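WbmS, polysaccharide deacetylase involved in O-antigen biosynthesis (Bordetella bronchiseptica, PDB 3HFT) probably removes acetyl groups from a polysaccharide during O-antigen biosynthesis, using a bound zinc ion. Local coordinates at residues L176-V181 and V204-P209; N19-I24 and A63-T68; N94-L99 and S128-T133. All blocks are in the same frame, centred on the assembly; numbering follows the deposited sequence.

How the contacts relate
Along the chain, contact 2 closes first, contact 3 follows, and contact 1 comes last. Contacts 1 and 2 share the parallel sheet, with centres about 15 Å apart, and meet where V204 CG1 packs against I24 CD1 at 4.1 Å. Contact 3, centred about 18 Å from contact 1 and about 28 Å from contact 2, lies across the chain's centre from the latter and reaches the second subunit. The side chains of H208 in contact 1 and S128 in contact 3 lie about 4 and 6 Å from the zinc ion, and one ethanediol bridges H208 NE2 and S128 N. Contact 2, whose T68 side chain is about 13 Å from the metal, is remote structural packing.

Contact 1 of 3, residues L176-V181 and V204-P209; sequences LWEDDV and VLDFHP. With EDO (1,2-ethanediol), chain F; EDO (1,2-ethanediol), chain D.
E178 and D206 face each other as a parallel bridge pair, their CA atoms 4.5 Å apart, where edge strand 177-178 lies beside strand 203-207 in a beta-alpha-beta unit. D206 bonds both ways in the backbone, its N to W177 O and its O from D179 N. H208 follows its strand, near the zinc ion held by D46, H92 and H127. H208 CB lies 3.9 Å from D179 OD2, the oxygen that also accepts H208 N. H208 CG has C2 of EDO (chain D) 3.8 Å away, over one ring face. ND1 donates to the syn lone pair of D179 OD1 (2.7 Å, 164°), ring and carboxylate being nearly coplanar. Aspartate suits this place: its CG, between backbone N and carbonyl carbon (chi1 52°), lies at the ring edge, and its two oxygens grip backbone and imidazole together. H208 CE1 meets E178 OE2 at 3.4 Å, while E178 OE1 bonds to Y175 OH. On the face carrying W177 and L205, apolar groups pack under helix 245-256, W177 CZ3 sitting 3.5 Å from F207 CE2 over the rim of that ring. Finally, H208 CD2 borders both diols, and H208 NE2 donates to O2 of EDO (chain F) at 2.6 Å.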
loop_
_atom_site.group_PDB
_atom_site.type_symbol
_atom_site.label_atom_id
_atom_site.label_comp_id
_atom_site.label_asym_id
_atom_site.label_seq_id
_atom_site.Cartn_x
_atom_site.Cartn_y
_atom_site.Cartn_z
ATOM N N LEU A 176 -2.392 -2.659 -11.333
ATOM C CA LEU A 176 -3.030 -3.970 -11.277
ATOM C C LEU A 176 -2.312 -5.155 -11.957
ATOM O O LEU A 176 -2.755 -6.301 -11.863
ATOM C CB LEU A 176 -4.468 -3.839 -11.827
ATOM C CG LEU A 176 -4.764 -3.228 -13.215
ATOM C CD1 LEU A 176 -3.977 -3.888 -14.369
ATOM C CD2 LEU A 176 -6.292 -3.228 -13.488
ATOM N N TRP A 177 -1.194 -4.875 -12.606
ATOM C CA TRP A 177 -0.421 -5.894 -13.314
ATOM C C TRP A 177 1.042 -5.481 -13.374
ATOM O O TRP A 177 1.363 -4.283 -13.537
ATOM C CB TRP A 177 -0.988 -6.101 -14.723
ATOM C CG TRP A 177 -0.461 -7.357 -15.427
ATOM C CD1 TRP A 177 -1.117 -8.548 -15.563
ATOM C CD2 TRP A 177 0.754 -7.484 -16.184
ATOM N NE1 TRP A 177 -0.353 -9.434 -16.289
ATOM C CE2 TRP A 177 0.798 -8.807 -16.684
ATOM C CE3 TRP A 177 1.847 -6.643 -16.415
ATOM C CZ2 TRP A 177 1.880 -9.297 -17.447
ATOM C CZ3 TRP A 177 2.915 -7.125 -17.179
ATOM C CH2 TRP A 177 2.925 -8.443 -17.666
ATOM N N GLU A 178 1.931 -6.465 -13.199
ATOM C CA GLU A 178 3.383 -6.253 -13.249
ATOM C C GLU A 178 4.005 -7.549 -13.772
ATOM O O GLU A 178 3.550 -8.669 -13.437
ATOM C CB GLU A 178 3.937 -5.843 -11.886
ATOM C CG GLU A 178 5.452 -5.670 -11.812
ATOM C CD GLU A 178 5.927 -5.200 -10.459
ATOM O OE1 GLU A 178 5.186 -4.421 -9.799
ATOM O OE2 GLU A 178 7.040 -5.615 -10.048
ATOM N N ASP A 179 5.022 -7.399 -14.600
ATOM C CA ASP A 179 5.637 -8.560 -15.266
ATOM C C ASP A 179 6.215 -9.588 -14.324
ATOM O O ASP A 179 5.889 -10.794 -14.445
ATOM C CB ASP A 179 6.605 -8.183 -16.430
ATOM C CG ASP A 179 7.687 -7.168 -16.052
ATOM O OD1 ASP A 179 7.910 -6.919 -14.864
ATOM O OD2 ASP A 179 8.331 -6.617 -16.981
ATOM N N ASP A 180 7.083 -9.179 -13.410
ATOM C CA ASP A 180 7.649 -10.144 -12.474
ATOM C C ASP A 180 6.596 -10.694 -11.509
ATOM O O ASP A 180 6.622 -11.882 -11.162
ATOM C CB ASP A 180 8.903 -9.616 -11.758
ATOM C CG ASP A 180 8.704 -8.286 -11.085
ATOM O OD1 ASP A 180 7.638 -7.661 -11.210
ATOM O OD2 ASP A 180 9.669 -7.822 -10.460
ATOM N N VAL A 181 5.612 -9.869 -11.152
ATOM C CA VAL A 181 4.479 -10.327 -10.322
ATOM C C VAL A 181 3.601 -11.356 -11.049
ATOM O O VAL A 181 3.079 -12.303 -10.430
ATOM C CB VAL A 181 3.657 -9.122 -9.793
ATOM C CG1 VAL A 181 2.427 -9.582 -9.036
ATOM C CG2 VAL A 181 4.543 -8.285 -8.871
ATOM N N VAL A 204 -3.326 0.456 -14.765
ATOM C CA VAL A 204 -1.908 0.774 -14.744
ATOM C C VAL A 204 -1.139 -0.552 -14.736
ATOM O O VAL A 204 -1.429 -1.461 -13.926
ATOM C CB VAL A 204 -1.526 1.668 -13.534
ATOM C CG1 VAL A 204 -0.051 2.087 -13.627
ATOM C CG2 VAL A 204 -2.449 2.888 -13.414
ATOM N N LEU A 205 -0.196 -0.682 -15.674
ATOM C CA LEU A 205 0.639 -1.882 -15.766
ATOM C C LEU A 205 2.082 -1.458 -15.586
ATOM O O LEU A 205 2.463 -0.351 -16.001
ATOM C CB LEU A 205 0.448 -2.596 -17.112
ATOM C CG LEU A 205 -0.940 -3.164 -17.422
ATOM C CD1 LEU A 205 -1.836 -2.117 -18.130
ATOM C CD2 LEU A 205 -0.859 -4.393 -18.299
ATOM N N ASP A 206 2.878 -2.321 -14.959
ATOM C CA ASP A 206 4.283 -2.062 -14.700
ATOM C C ASP A 206 5.166 -3.113 -15.381
ATOM O O ASP A 206 5.063 -4.316 -15.085
ATOM C CB ASP A 206 4.529 -2.095 -13.203
ATOM C CG ASP A 206 5.955 -1.722 -12.804
ATOM O OD1 ASP A 206 6.737 -1.242 -13.659
ATOM O OD2 ASP A 206 6.243 -1.864 -11.580
ATOM N N PHE A 207 6.040 -2.642 -16.273
ATOM C CA PHE A 207 7.020 -3.502 -16.965
ATOM C C PHE A 207 8.450 -3.087 -16.615
ATOM O O PHE A 207 8.716 -1.926 -16.374
ATOM C CB PHE A 207 6.881 -3.385 -18.475
ATOM C CG PHE A 207 5.606 -3.962 -19.039
ATOM C CD1 PHE A 207 4.460 -3.200 -19.133
ATOM C CD2 PHE A 207 5.581 -5.269 -19.528
ATOM C CE1 PHE A 207 3.292 -3.747 -19.701
ATOM C CE2 PHE A 207 4.425 -5.817 -20.068
ATOM C CZ PHE A 207 3.279 -5.053 -20.141
ATOM N N HIS A 208 9.356 -4.048 -16.639
ATOM C CA HIS A 208 10.793 -3.802 -16.495
ATOM C C HIS A 208 11.475 -4.066 -17.837
ATOM O O HIS A 208 11.235 -5.096 -18.460
ATOM C CB HIS A 208 11.405 -4.709 -15.431
ATOM C CG HIS A 208 10.793 -4.526 -14.082
ATOM N ND1 HIS A 208 9.634 -5.179 -13.700
ATOM C CD2 HIS A 208 11.132 -3.719 -13.054
ATOM C CE1 HIS A 208 9.306 -4.792 -12.476
ATOM N NE2 HIS A 208 10.191 -3.896 -12.065
ATOM N N PRO A 209 12.320 -3.125 -18.277
ATOM C CA PRO A 209 13.100 -3.275 -19.498
ATOM C C PRO A 209 13.800 -4.625 -19.609
ATOM O O PRO A 209 13.734 -5.242 -20.677
ATOM C CB PRO A 209 14.081 -2.112 -19.415
ATOM C CG PRO A 209 13.276 -1.038 -18.782
ATOM C CD PRO A 209 12.456 -1.773 -17.715
HETATM C C1 EDO F . 8.903 -2.474 -7.723
HETATM O O1 EDO F . 10.261 -2.727 -7.306
HETATM C C2 EDO F . 8.789 -2.856 -9.200
HETATM O O2 EDO F . 9.924 -2.361 -9.975
HETATM C C1 EDO D . 13.202 -7.920 -11.173
HETATM O O1 EDO D . 12.108 -8.768 -11.531
HETATM C C2 EDO D . 13.275 -6.733 -12.139
HETATM O O2 EDO D . 13.949 -5.616 -11.532
#

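Contact 2 of 3, residues N19-I24 and A63-T68; sequences NKFARI and AGVCAT. With EDO (1,2-ethanediol), chain H.
The F21 ring takes V65 CG2 over one face, while its CD2 lies 3.6 Å from V65 CG1. At its edge, in plane, sits C1 of an ethanediol, 3.4 Å from F21 CD2. F21 CG, anti to the carbonyl carbon (chi1 -67°), lies 3.9 Å from V65 CB. L252 and L41 add to the ring's apolar surroundings. The other flat group, the R23 guanidinium, meets C66 SG obliquely, NH1 to SG being 4.0 Å; its NH2 forms a salt bridge with D26. Nearer the backbone, R23 CG rests 3.8 Å from C66 CB, and small C66 lets its CB reach the A22 carbonyl carbon at 3.6 Å. T68 is apt because its hydroxyl oxygen does two jobs: it accepts a nearly straight bond from I24 N (3.0 Å, 171°) and donates to a water that in turn donates to A22 O. A second water joins F21 O to C66 N. The N-terminal segment thus packs at the N-terminal ends of the parallel strands, whereas zinc ligands D46 and H92 follow the C-terminal ends of strands 39-44 and 87-91, consistent with the beta/alpha fold of the polysaccharide deacetylase family.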
loop_
_atom_site.group_PDB
_atom_site.type_symbol
_atom_site.label_atom_id
_atom_site.label_comp_id
_atom_site.label_asym_id
_atom_site.label_seq_id
_atom_site.Cartn_x
_atom_site.Cartn_y
_atom_site.Cartn_z
ATOM N N ASN A 19 -7.821 7.267 -27.828
ATOM C CA ASN A 19 -6.566 7.612 -27.119
ATOM C C ASN A 19 -6.586 6.838 -25.827
ATOM O O ASN A 19 -6.753 7.396 -24.728
ATOM C CB ASN A 19 -6.479 9.106 -26.783
ATOM N N LYS A 20 -6.412 5.538 -25.945
ATOM C CA LYS A 20 -6.532 4.693 -24.779
ATOM C C LYS A 20 -5.364 4.834 -23.810
ATOM O O LYS A 20 -5.525 4.654 -22.616
ATOM C CB LYS A 20 -6.680 3.239 -25.209
ATOM C CG LYS A 20 -7.788 2.541 -24.464
ATOM C CD LYS A 20 -7.849 1.092 -24.847
ATOM C CE LYS A 20 -9.244 0.551 -24.695
ATOM N NZ LYS A 20 -10.061 0.970 -25.850
ATOM N N PHE A 21 -4.181 5.120 -24.339
ATOM C CA PHE A 21 -2.948 5.129 -23.570
ATOM C C PHE A 21 -2.646 6.536 -23.072
ATOM O O PHE A 21 -2.709 7.517 -23.839
ATOM C CB PHE A 21 -1.781 4.619 -24.400
ATOM C CG PHE A 21 -1.870 3.156 -24.749
ATOM C CD1 PHE A 21 -1.438 2.184 -23.862
ATOM C CD2 PHE A 21 -2.380 2.745 -25.973
ATOM C CE1 PHE A 21 -1.507 0.842 -24.187
ATOM C CE2 PHE A 21 -2.445 1.394 -26.306
ATOM C CZ PHE A 21 -2.005 0.437 -25.414
ATOM N N ALA A 22 -2.289 6.635 -21.801
ATOM C CA ALA A 22 -2.028 7.923 -21.204
ATOM C C ALA A 22 -0.798 7.881 -20.293
ATOM O O ALA A 22 -0.231 6.821 -20.032
ATOM C CB ALA A 22 -3.274 8.374 -20.433
ATOM N N ARG A 23 -0.368 9.072 -19.878
ATOM C CA ARG A 23 0.690 9.246 -18.908
ATOM C C ARG A 23 0.088 9.366 -17.508
ATOM O O ARG A 23 -1.034 9.834 -17.346
ATOM C CB ARG A 23 1.442 10.527 -19.226
ATOM C CG ARG A 23 2.021 10.520 -20.625
ATOM C CD ARG A 23 2.519 11.882 -20.979
ATOM N NE ARG A 23 1.434 12.837 -21.004
ATOM C CZ ARG A 23 1.029 13.521 -22.062
ATOM N NH1 ARG A 23 1.619 13.405 -23.239
ATOM N NH2 ARG A 23 0.027 14.359 -21.923
ATOM N N ILE A 24 0.831 8.967 -16.484
ATOM C CA ILE A 24 0.304 9.111 -15.117
ATOM C C ILE A 24 -0.114 10.565 -14.827
ATOM O O ILE A 24 -1.178 10.793 -14.245
ATOM C CB ILE A 24 1.319 8.563 -14.046
ATOM C CG1 ILE A 24 1.526 7.039 -14.205
ATOM C CG2 ILE A 24 0.905 8.947 -12.609
ATOM C CD1 ILE A 24 0.338 6.143 -13.717
ATOM N N ALA A 63 5.188 1.995 -31.362
ATOM C CA ALA A 63 3.739 1.937 -31.210
ATOM C C ALA A 63 3.139 3.327 -31.235
ATOM O O ALA A 63 1.961 3.498 -31.520
ATOM C CB ALA A 63 3.385 1.221 -29.888
ATOM N N GLY A 64 3.942 4.326 -30.902
ATOM C CA GLY A 64 3.490 5.702 -30.887
ATOM C C GLY A 64 2.532 6.059 -29.770
ATOM O O GLY A 64 1.707 6.947 -29.942
ATOM N N VAL A 65 2.646 5.381 -28.628
ATOM C CA VAL A 65 1.751 5.601 -27.474
ATOM C C VAL A 65 2.465 6.323 -26.313
ATOM O O VAL A 65 3.708 6.386 -26.258
ATOM C CB VAL A 65 1.182 4.232 -26.942
ATOM C CG1 VAL A 65 0.523 3.445 -28.070
ATOM C CG2 VAL A 65 2.292 3.348 -26.297
ATOM N N CYS A 66 1.662 6.866 -25.403
ATOM C CA CYS A 66 2.137 7.470 -24.158
ATOM C C CYS A 66 2.688 6.408 -23.219
ATOM O O CYS A 66 2.300 5.243 -23.285
ATOM C CB CYS A 66 0.985 8.160 -23.412
ATOM S SG CYS A 66 0.446 9.700 -24.140
ATOM N N ALA A 67 3.577 6.826 -22.321
ATOM C CA ALA A 67 4.106 5.939 -21.306
ATOM C C ALA A 67 4.800 6.763 -20.220
ATOM O O ALA A 67 5.177 7.912 -20.448
ATOM C CB ALA A 67 5.058 4.878 -21.923
ATOM N N THR A 68 4.917 6.188 -19.030
ATOM C CA THR A 68 5.585 6.848 -17.911
ATOM C C THR A 68 6.763 5.971 -17.487
ATOM O O THR A 68 6.624 4.762 -17.403
ATOM C CB THR A 68 4.629 7.032 -16.759
ATOM O OG1 THR A 68 3.455 7.702 -17.238
ATOM C CG2 THR A 68 5.288 7.833 -15.643
HETATM C C1 EDO H . -3.433 5.641 -27.412
HETATM O O1 EDO H . -3.479 7.011 -27.037
HETATM C C2 EDO H . -4.024 5.316 -28.775
HETATM O O2 EDO H . -4.969 4.232 -28.602
HETATM O O HOH W 1 -0.999 7.592 -26.351
HETATM O O HOH W 2 1.684 5.876 -18.253
HETATM O O HOH W 3 0.377 4.465 -21.451
#

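Contact 3 of 3, residues N94-L99 and S128-T133; sequences NFNPLL and SLVQAT. With EDO (1,2-ethanediol), chain F.
N96 and S128 meet through a side-chain hydrogen bond that joins the capped N-terminal turn of helix 96-100 to the loop just after the zinc ligand H127 of the polysaccharide deacetylase fold. N96 ND2 donates to S128 OG at 3.0 Å, with an angle of 166° and the hydroxyl oxygen close to the amide plane. An asparagine suits this place because its short amide can turn the N-H toward the serine while OD1 lies over V130, 3.4 Å from its CG2. V130 is the apolar centre of the contact. With CG1 anti to the backbone N (chi1 -180°), that methyl packs against F95 CB at 3.8 Å, and V130 CB approaches the edge of the F95 ring. The other methyl, CG2, reaches tip to tip toward L99 CD1 at 4.0 Å. A branched valine can therefore serve a phenylalanine with one methyl and a leucine with the other.

The next shell sets these groups in place. N94 OD1 accepts N96 N at 3.1 Å from above its carbonyl plane, the capping bond. The F95 ring is further enclosed by V107 and I110 of helix 107-115 and by I135 of helix 133-141, which also touches V130. S128 and L129 both take positive phi, turning the chain sharply after H127. In the second subunit, A132 packs on V130 and T133 forms a weak hydrogen bond to S128 O, so the loop belongs to the dimer interface as well. S128 N donates to an ethanediol that also accepts from H208 NE2; it probably comes from the crystallisation liquor, so no substrate is implied. Q131 OE1 accepts from R172 and NE2 bonds to N149 O; from above the L129 carbonyl plane, Q131 NE2 also donates to L129 O at 2.9 Å, nearly straight at 171°.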
loop_
_atom_site.group_PDB
_atom_site.type_symbol
_atom_site.label_atom_id
_atom_site.label_comp_id
_atom_site.label_asym_id
_atom_site.label_seq_id
_atom_site.Cartn_x
_atom_site.Cartn_y
_atom_site.Cartn_z
ATOM N N ASN A 94 15.330 4.196 -4.286
ATOM C CA ASN A 94 15.612 2.922 -3.650
ATOM C C ASN A 94 15.908 3.052 -2.174
ATOM O O ASN A 94 17.028 3.448 -1.777
ATOM C CB ASN A 94 16.808 2.268 -4.311
ATOM C CG ASN A 94 17.091 0.891 -3.745
ATOM O OD1 ASN A 94 16.235 0.258 -3.111
ATOM N ND2 ASN A 94 18.279 0.406 -4.009
ATOM N N PHE A 95 14.905 2.727 -1.358
ATOM C CA PHE A 95 15.037 2.829 0.083
ATOM C C PHE A 95 15.352 1.491 0.744
ATOM O O PHE A 95 15.473 1.442 1.968
ATOM C CB PHE A 95 13.758 3.389 0.712
ATOM C CG PHE A 95 13.296 4.715 0.136
ATOM C CD1 PHE A 95 14.084 5.856 0.237
ATOM C CD2 PHE A 95 12.032 4.824 -0.451
ATOM C CE1 PHE A 95 13.646 7.084 -0.276
ATOM C CE2 PHE A 95 11.579 6.053 -0.942
ATOM C CZ PHE A 95 12.388 7.184 -0.865
ATOM N N ASN A 96 15.549 0.439 -0.050
ATOM C CA ASN A 96 15.863 -0.888 0.485
ATOM C C ASN A 96 17.057 -0.916 1.424
ATOM O O ASN A 96 17.010 -1.577 2.453
ATOM C CB ASN A 96 16.069 -1.926 -0.641
ATOM C CG ASN A 96 14.768 -2.479 -1.176
ATOM O OD1 ASN A 96 13.708 -2.356 -0.538
ATOM N ND2 ASN A 96 14.834 -3.109 -2.359
ATOM N N PRO A 97 18.134 -0.200 1.097
ATOM C CA PRO A 97 19.267 -0.225 2.046
ATOM C C PRO A 97 18.912 0.226 3.468
ATOM O O PRO A 97 19.573 -0.150 4.427
ATOM C CB PRO A 97 20.267 0.745 1.413
ATOM C CG PRO A 97 19.923 0.702 -0.071
ATOM C CD PRO A 97 18.438 0.595 -0.107
ATOM N N LEU A 98 17.851 1.012 3.608
ATOM C CA LEU A 98 17.440 1.465 4.920
ATOM C C LEU A 98 16.841 0.308 5.714
ATOM O O LEU A 98 16.925 0.260 6.947
ATOM C CB LEU A 98 16.430 2.600 4.792
ATOM C CG LEU A 98 16.868 3.826 3.988
ATOM C CD1 LEU A 98 15.723 4.828 3.956
ATOM C CD2 LEU A 98 18.125 4.457 4.553
ATOM N N LEU A 99 16.236 -0.623 4.997
ATOM C CA LEU A 99 15.544 -1.751 5.609
ATOM C C LEU A 99 16.485 -2.940 5.801
ATOM O O LEU A 99 16.292 -3.770 6.704
ATOM C CB LEU A 99 14.397 -2.191 4.708
ATOM C CG LEU A 99 13.438 -1.092 4.253
ATOM C CD1 LEU A 99 12.349 -1.733 3.368
ATOM C CD2 LEU A 99 12.868 -0.384 5.447
ATOM N N SER A 128 10.874 -1.670 -4.945
ATOM C CA SER A 128 10.321 -2.636 -3.971
ATOM C C SER A 128 9.086 -2.125 -3.212
ATOM O O SER A 128 8.719 -2.675 -2.171
ATOM C CB SER A 128 11.395 -3.134 -3.011
ATOM O OG SER A 128 12.357 -3.862 -3.782
ATOM N N LEU A 129 8.472 -1.070 -3.745
ATOM C CA LEU A 129 7.227 -0.525 -3.205
ATOM C C LEU A 129 7.377 -0.142 -1.752
ATOM O O LEU A 129 6.460 -0.301 -0.936
ATOM C CB LEU A 129 6.082 -1.536 -3.442
ATOM C CG LEU A 129 5.836 -1.920 -4.912
ATOM C CD1 LEU A 129 4.583 -2.794 -5.080
ATOM C CD2 LEU A 129 5.727 -0.679 -5.812
ATOM N N VAL A 130 8.559 0.383 -1.422
ATOM C CA VAL A 130 8.801 0.872 -0.084
ATOM C C VAL A 130 7.986 2.154 0.116
ATOM O O VAL A 130 8.129 3.135 -0.628
ATOM C CB VAL A 130 10.310 1.156 0.211
ATOM C CG1 VAL A 130 10.454 1.668 1.674
ATOM C CG2 VAL A 130 11.220 -0.064 -0.042
ATOM N N GLN A 131 7.133 2.166 1.135
ATOM C CA GLN A 131 6.248 3.305 1.386
ATOM C C GLN A 131 5.915 3.362 2.867
ATOM O O GLN A 131 6.128 2.376 3.603
ATOM C CB GLN A 131 4.985 3.166 0.541
ATOM C CG GLN A 131 4.248 1.866 0.781
ATOM C CD GLN A 131 3.300 1.506 -0.347
ATOM O OE1 GLN A 131 2.188 2.037 -0.423
ATOM N NE2 GLN A 131 3.734 0.577 -1.222
ATOM N N ALA A 132 5.462 4.546 3.302
ATOM C CA ALA A 132 5.111 4.814 4.676
ATOM C C ALA A 132 4.431 6.184 4.657
ATOM O O ALA A 132 4.628 6.985 3.734
ATOM C CB ALA A 132 6.412 4.908 5.572
ATOM N N THR A 133 3.679 6.477 5.697
ATOM C CA THR A 133 3.103 7.798 5.820
ATOM C C THR A 133 4.164 8.901 5.727
ATOM O O THR A 133 3.929 9.910 5.053
ATOM C CB THR A 133 2.257 7.895 7.075
ATOM O OG1 THR A 133 1.140 6.980 6.930
ATOM C CG2 THR A 133 1.730 9.350 7.291
HETATM C C1 EDO F . 8.903 -2.474 -7.723
HETATM O O1 EDO F . 10.261 -2.727 -7.306
HETATM C C2 EDO F . 8.789 -2.856 -9.200
HETATM O O2 EDO F . 9.924 -2.361 -9.975
#